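Local atomic coordinates of glutathione S-transferase (Pseudomonas fluorescens, PDB entry 3M3M), a protein that binds glutathione and probably catalyses the attack of its thiol on electrophilic substrates. Residues Ala163-Thr168 against Gln189-His194. Sequence-based numbering, arbitrary orientation.
Sequences ALYAYT and QRVQSH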
loop_
_atom_site.group_PDB
_atom_site.type_symbol
_atom_site.label_atom_id
_atom_site.label_comp_id
_atom_site.label_asym_id
_atom_site.label_seq_id
_atom_site.Cartn_x
_atom_site.Cartn_y
_atom_site.Cartn_z
ATOM N N ALA A 163 -0.072 -1.828 4.746
ATOM C CA ALA A 163 0.725 -0.830 3.968
ATOM C C ALA A 163 1.809 -1.522 3.112
ATOM O O ALA A 163 2.077 -1.146 1.936
ATOM C CB ALA A 163 1.328 0.193 4.965
ATOM N N LEU A 164 2.557 -2.470 3.715
ATOM C CA LEU A 164 3.661 -3.139 2.989
ATOM C C LEU A 164 3.186 -4.286 2.068
ATOM O O LEU A 164 3.891 -4.598 1.073
ATOM C CB LEU A 164 4.757 -3.609 3.964
ATOM C CG LEU A 164 5.588 -2.351 4.396
ATOM C CD1 LEU A 164 6.222 -2.466 5.666
ATOM C CD2 LEU A 164 6.612 -2.023 3.342
ATOM N N TYR A 165 2.014 -4.898 2.345
ATOM C CA TYR A 165 1.561 -5.992 1.498
ATOM C C TYR A 165 1.157 -5.466 0.143
ATOM O O TYR A 165 1.347 -6.173 -0.859
ATOM C CB TYR A 165 0.346 -6.638 2.156
ATOM C CG TYR A 165 -0.228 -7.795 1.360
ATOM C CD1 TYR A 165 0.385 -9.107 1.438
ATOM C CD2 TYR A 165 -1.320 -7.589 0.528
ATOM C CE1 TYR A 165 -0.121 -10.154 0.674
ATOM C CE2 TYR A 165 -1.809 -8.672 -0.279
ATOM C CZ TYR A 165 -1.184 -9.887 -0.193
ATOM O OH TYR A 165 -1.695 -10.933 -0.996
ATOM N N ALA A 166 0.616 -4.231 0.116
ATOM C CA ALA A 166 -0.024 -3.754 -1.119
ATOM C C ALA A 166 0.926 -3.823 -2.319
ATOM O O ALA A 166 0.515 -4.361 -3.363
ATOM C CB ALA A 166 -0.600 -2.294 -0.935
ATOM N N TYR A 167 2.152 -3.285 -2.229
ATOM C CA TYR A 167 3.022 -3.446 -3.335
ATOM C C TYR A 167 3.906 -4.705 -3.189
ATOM O O TYR A 167 4.373 -5.202 -4.219
ATOM C CB TYR A 167 3.976 -2.218 -3.447
ATOM C CG TYR A 167 3.216 -1.068 -4.131
ATOM C CD1 TYR A 167 2.990 -1.105 -5.529
ATOM C CD2 TYR A 167 2.853 0.040 -3.382
ATOM C CE1 TYR A 167 2.292 -0.002 -6.164
ATOM C CE2 TYR A 167 2.218 1.154 -4.005
ATOM C CZ TYR A 167 1.964 1.122 -5.378
ATOM O OH TYR A 167 1.245 2.227 -5.967
ATOM N N THR A 168 4.207 -5.107 -1.971
ATOM C CA THR A 168 5.129 -6.285 -1.944
ATOM C C THR A 168 4.483 -7.502 -2.665
ATOM O O THR A 168 5.188 -8.230 -3.343
ATOM C CB THR A 168 5.516 -6.662 -0.525
ATOM O OG1 THR A 168 6.140 -5.531 0.130
ATOM C CG2 THR A 168 6.568 -7.832 -0.526
ATOM N N GLN A 189 1.352 -15.186 2.723
ATOM C CA GLN A 189 0.347 -16.244 3.070
ATOM C C GLN A 189 -0.553 -16.012 4.275
ATOM O O GLN A 189 -1.774 -16.217 4.174
ATOM C CB GLN A 189 1.058 -17.614 3.154
ATOM C CG GLN A 189 0.882 -18.313 1.915
ATOM C CD GLN A 189 -0.466 -18.929 2.025
ATOM O OE1 GLN A 189 -0.898 -19.232 3.167
ATOM N NE2 GLN A 189 -1.175 -19.072 0.915
ATOM N N ARG A 190 -0.010 -15.521 5.395
ATOM C CA ARG A 190 -0.755 -15.172 6.566
ATOM C C ARG A 190 -1.736 -14.014 6.320
ATOM O O ARG A 190 -2.858 -14.061 6.748
ATOM C CB ARG A 190 0.158 -14.767 7.761
ATOM C CG ARG A 190 0.963 -15.942 8.189
ATOM C CD ARG A 190 1.436 -15.787 9.638
ATOM N NE ARG A 190 2.639 -15.129 9.434
ATOM C CZ ARG A 190 3.827 -15.645 9.126
ATOM N NH1 ARG A 190 4.162 -16.942 9.087
ATOM N NH2 ARG A 190 4.730 -14.772 8.879
ATOM N N VAL A 191 -1.273 -12.973 5.636
ATOM C CA VAL A 191 -2.143 -11.858 5.301
ATOM C C VAL A 191 -3.319 -12.350 4.500
ATOM O O VAL A 191 -4.469 -12.078 4.824
ATOM C CB VAL A 191 -1.320 -10.773 4.517
ATOM C CG1 VAL A 191 -2.300 -9.691 3.912
ATOM C CG2 VAL A 191 -0.265 -10.155 5.566
ATOM N N GLN A 192 -3.009 -13.076 3.462
ATOM C CA GLN A 192 -4.006 -13.591 2.513
ATOM C C GLN A 192 -4.980 -14.604 3.144
ATOM O O GLN A 192 -6.060 -14.827 2.573
ATOM C CB GLN A 192 -3.263 -14.358 1.406
ATOM C CG GLN A 192 -2.746 -13.501 0.380
ATOM C CD GLN A 192 -1.654 -14.211 -0.376
ATOM O OE1 GLN A 192 -1.647 -15.464 -0.359
ATOM N NE2 GLN A 192 -0.716 -13.445 -1.052
ATOM N N SER A 193 -4.632 -15.148 4.299
ATOM C CA SER A 193 -5.472 -16.089 4.983
ATOM C C SER A 193 -6.517 -15.437 5.863
ATOM O O SER A 193 -7.390 -16.133 6.431
ATOM C CB SER A 193 -4.609 -17.069 5.811
ATOM O OG SER A 193 -4.208 -16.486 7.051
ATOM N N HIS A 194 -6.486 -14.123 6.017
ATOM C CA HIS A 194 -7.449 -13.529 6.866
ATOM C C HIS A 194 -8.837 -13.782 6.220
ATOM O O HIS A 194 -8.968 -13.722 4.973
ATOM C CB HIS A 194 -7.244 -11.993 6.937
ATOM C CG HIS A 194 -8.148 -11.362 7.936
ATOM N ND1 HIS A 194 -9.513 -11.178 7.714
ATOM C CD2 HIS A 194 -7.888 -10.878 9.172
ATOM C CE1 HIS A 194 -10.050 -10.599 8.775
ATOM N NE2 HIS A 194 -9.072 -10.387 9.670
#
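Tyr-165 reaches from helix 159-168 to helix 182-192, where Val-191 lies over one face of its ring and Gln-192 meets its hydroxyl. CA of Tyr-165 and CA of Val-191 are 7.9 Å apart, the nearest such pair of the two segments. From CB, which points toward the second helix, the tyrosine chain leaves with CG anti to the backbone N, and this carries the ring out across the gap. CG and CD1 come first under Val-191, whose CG1 stands 3.7 Å from CD1 of Tyr-165. The same methyl forms a CH-pi contact, 3.8 Å from the centroid of the Tyr-165 ring and 15° off the ring normal. CB of Val-191 also nears CD1 and CE1, and CG1 lies over the face, offset toward the rim. Farther out, CE1 approaches both CG1 of Val-191 and NE2 of Gln-192, while CZ meets Gln-192. At the tip, OH of Tyr-165 accepts a hydrogen bond of 2.7 Å from NE2 of Gln-192, with an N-H...O angle of 152°. The donor approaches at the ring edge, and the hydroxyl lies close to the amide plane, although amide and ring planes are turned 76° apart. The glutamine extends beyond CG, which lets its end reach the phenol, and CG of Gln-192 is pressed to 3.1 Å from OH of Tyr-165, a tight approach. One residue thus covers a face while its neighbour grips the tip. His-169 stacks with the ring, and Trp-187 and Met-188 add contacts from helix 182-192. Tyr-165 thereby joins two helices of the helical C-terminal domain and, through Tyr-16 of helix 13-24, touches the thioredoxin-like domain. Tyr-167, two residues on, lines the glutathione pocket between the two domains, whose pairing is characteristic of the glutathione S-transferase fold.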